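PDB 4ZN4: sqt1 from Chaetomium thermophilum, which is a WD-repeat beta-propeller chaperone of ribosome biogenesis that probably captures a newly made ribosomal protein during its translation. Local coordinates for residues T407-A412 / A464-L469. Sequence-based numbering, arbitrary orientation.
Sequences TSRSFA and AGPGTL
The backbone of A464 and G465 lies over one face of the R409 guanidinium, at a junction between two neighbouring blades of the WD-repeat beta-propeller. Residues 407-412 turn the chain from strand 402-406 into strand 412-417, the outermost strand of its blade, while 464-469 belongs to the long loop between strands 453-458 and 491-496 of the next. At A464 the carbonyl carbon sits 3.5 Å above the guanidinium plane, displaced toward its rim. G465 follows against the aliphatic part of the arginine, its CA 3.6 Å from R409 CD, backbone against methylene. Although G465 N and R409 NE come within 3.4 Å, both are donors and no bond forms; G465 N instead donates to T468 OG1 at 158°, and R409 NH1 makes a salt bridge with D406. The bend at chi3 (-57°) carries the arginine end over the glycine. G465 also opens a type II beta turn, closed by the backbone bond from T468 N to G465 O. At its second corner P466 puts ring atom CD 4.2 Å from R409 CD, and its carbonyl oxygen accepts from a water that also donates to S408 O. A second water donates to G467 O and is hydrogen-bonded to S408 OG, giving the turn two bridged links to S408 where no direct hydrogen bond crosses. G467 takes the third corner, its positive phi (79°) being the conformation a type II turn has there. T468, buried, crosses R409 at about a right angle; its OG1, besides accepting from G465 N, is hydrogen-bonded to D406, which thereby joins both side chains. With T468 CG2 anti to its own carbonyl carbon, the methyl reaches S408, 3.2 Å from OG, and meets R409 CG at 3.9 Å.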
ATOM      1  N   THR A 407     -16.785  -9.601  -6.604  1.00 21.40           N
ATOM      2  CA  THR A 407     -17.283  -9.179  -5.295  1.00 23.75           C
ATOM      3  C   THR A 407     -18.816  -9.224  -5.179  1.00 25.91           C
ATOM      4  O   THR A 407     -19.365  -9.292  -4.064  1.00 28.15           O
ATOM      5  CB  THR A 407     -16.813  -7.756  -4.961  1.00 23.87           C
ATOM      6  OG1 THR A 407     -17.358  -6.851  -5.935  1.00 28.00           O
ATOM      7  CG2 THR A 407     -15.239  -7.633  -4.972  1.00 23.98           C
ATOM      8  N   SER A 408     -19.519  -9.146  -6.305  1.00 21.94           N
ATOM      9  CA  SER A 408     -20.969  -9.165  -6.241  1.00 26.59           C
ATOM     10  C   SER A 408     -21.525 -10.583  -6.430  1.00 27.81           C
ATOM     11  O   SER A 408     -22.745 -10.768  -6.562  1.00 29.49           O
ATOM     12  CB  SER A 408     -21.580  -8.239  -7.295  1.00 31.14           C
ATOM     13  OG  SER A 408     -21.262  -8.707  -8.591  1.00 27.64           O
ATOM     14  N   ARG A 409     -20.638 -11.573  -6.500  1.00 23.70           N
ATOM     15  CA  ARG A 409     -21.075 -12.959  -6.683  1.00 18.78           C
ATOM     16  C   ARG A 409     -20.525 -13.855  -5.587  1.00 24.38           C
ATOM     17  O   ARG A 409     -19.997 -14.933  -5.867  1.00 24.79           O
ATOM     18  CB  ARG A 409     -20.637 -13.481  -8.059  1.00 20.03           C
ATOM     19  CG  ARG A 409     -21.259 -12.672  -9.201  1.00 21.36           C
ATOM     20  CD  ARG A 409     -21.177 -13.427 -10.546  1.00 25.94           C
ATOM     21  NE  ARG A 409     -19.801 -13.764 -10.880  1.00 24.80           N
ATOM     22  CZ  ARG A 409     -19.297 -14.996 -10.859  1.00 27.84           C
ATOM     23  NH1 ARG A 409     -18.023 -15.179 -11.184  1.00 25.48           N
ATOM     24  NH2 ARG A 409     -20.051 -16.050 -10.525  1.00 22.87           N
ATOM     25  N   SER A 410     -20.682 -13.401  -4.341  1.00 22.54           N
ATOM     26  CA  SER A 410     -20.122 -14.069  -3.160  1.00 25.29           C
ATOM     27  C   SER A 410     -18.636 -14.369  -3.348  1.00 23.29           C
ATOM     28  O   SER A 410     -18.136 -15.386  -2.871  1.00 23.87           O
ATOM     29  CB  SER A 410     -20.905 -15.368  -2.856  1.00 28.32           C
ATOM     30  OG  SER A 410     -20.500 -15.976  -1.632  1.00 29.57           O
ATOM     31  N   PHE A 411     -17.926 -13.464  -4.024  1.00 20.30           N
ATOM     32  CA  PHE A 411     -16.487 -13.615  -4.240  1.00 21.83           C
ATOM     33  C   PHE A 411     -16.156 -14.947  -4.915  1.00 19.93           C
ATOM     34  O   PHE A 411     -15.156 -15.585  -4.613  1.00 25.46           O
ATOM     35  CB  PHE A 411     -15.725 -13.426  -2.902  1.00 23.06           C
ATOM     36  CG  PHE A 411     -15.799 -11.998  -2.388  1.00 23.25           C
ATOM     37  CD1 PHE A 411     -16.936 -11.543  -1.738  1.00 24.57           C
ATOM     38  CD2 PHE A 411     -14.753 -11.107  -2.607  1.00 23.35           C
ATOM     39  CE1 PHE A 411     -17.022 -10.212  -1.266  1.00 23.41           C
ATOM     40  CE2 PHE A 411     -14.835  -9.772  -2.153  1.00 25.59           C
ATOM     41  CZ  PHE A 411     -15.977  -9.331  -1.492  1.00 21.58           C
ATOM     42  N   ALA A 412     -17.032 -15.359  -5.830  1.00 20.54           N
ATOM     43  CA  ALA A 412     -16.711 -16.446  -6.752  1.00 21.43           C
ATOM     44  C   ALA A 412     -15.370 -16.153  -7.445  1.00 25.05           C
ATOM     45  O   ALA A 412     -15.003 -14.975  -7.666  1.00 24.31           O
ATOM     46  CB  ALA A 412     -17.838 -16.622  -7.764  1.00 18.35           C
ATOM     47  N   ALA A 464     -16.860 -15.108 -15.332  1.00 28.20           N
ATOM     48  CA  ALA A 464     -17.674 -14.012 -14.831  1.00 32.46           C
ATOM     49  C   ALA A 464     -19.093 -14.508 -14.613  1.00 34.14           C
ATOM     50  O   ALA A 464     -19.369 -15.709 -14.745  1.00 34.96           O
ATOM     51  CB  ALA A 464     -17.660 -12.826 -15.815  1.00 32.31           C
ATOM     52  N   GLY A 465     -19.991 -13.594 -14.256  1.00 31.51           N
ATOM     53  CA  GLY A 465     -21.378 -13.965 -14.058  1.00 30.44           C
ATOM     54  C   GLY A 465     -22.253 -12.736 -14.130  1.00 32.88           C
ATOM     55  O   GLY A 465     -21.761 -11.641 -14.448  1.00 31.27           O
ATOM     56  N   PRO A 466     -23.546 -12.894 -13.805  1.00 31.02           N
ATOM     57  CA  PRO A 466     -24.466 -11.747 -13.894  1.00 33.78           C
ATOM     58  C   PRO A 466     -23.972 -10.511 -13.141  1.00 33.56           C
ATOM     59  O   PRO A 466     -23.590 -10.595 -11.964  1.00 34.23           O
ATOM     60  CB  PRO A 466     -25.769 -12.296 -13.289  1.00 35.60           C
ATOM     61  CG  PRO A 466     -25.682 -13.820 -13.555  1.00 33.06           C
ATOM     62  CD  PRO A 466     -24.217 -14.137 -13.369  1.00 30.37           C
ATOM     63  N   GLY A 467     -23.983  -9.371 -13.829  1.00 29.66           N
ATOM     64  CA  GLY A 467     -23.523  -8.123 -13.246  1.00 33.18           C
ATOM     65  C   GLY A 467     -22.008  -7.909 -13.174  1.00 33.36           C
ATOM     66  O   GLY A 467     -21.561  -6.859 -12.697  1.00 32.25           O
ATOM     67  N   THR A 468     -21.206  -8.868 -13.642  1.00 34.83           N
ATOM     68  CA  THR A 468     -19.739  -8.698 -13.583  1.00 31.51           C
ATOM     69  C   THR A 468     -19.047  -8.837 -14.950  1.00 32.12           C
ATOM     70  O   THR A 468     -17.842  -9.038 -15.038  1.00 29.06           O
ATOM     71  CB  THR A 468     -19.091  -9.684 -12.592  1.00 27.92           C
ATOM     72  OG1 THR A 468     -19.080 -11.000 -13.154  1.00 28.29           O
ATOM     73  CG2 THR A 468     -19.854  -9.696 -11.279  1.00 28.44           C
ATOM     74  N   LEU A 469     -19.832  -8.797 -16.017  1.00 33.65           N
ATOM     75  CA  LEU A 469     -19.278  -8.771 -17.359  1.00 39.68           C
ATOM     76  C   LEU A 469     -18.806  -7.357 -17.647  1.00 43.39           C
ATOM     77  O   LEU A 469     -19.406  -6.400 -17.157  1.00 43.37           O
ATOM     78  CB  LEU A 469     -20.308  -9.216 -18.406  1.00 42.52           C
ATOM     79  CG  LEU A 469     -20.605 -10.715 -18.346  1.00 47.14           C
ATOM     80  CD1 LEU A 469     -21.901 -11.086 -19.069  1.00 49.14           C
ATOM     81  CD2 LEU A 469     -19.418 -11.492 -18.905  1.00 49.24           C
TER
HETATM   82  O   HOH W   1     -24.006 -10.294  -9.143  1.00 29.79           O
HETATM   83  O   HOH W   2     -21.993  -6.445 -10.056  1.00 33.78           O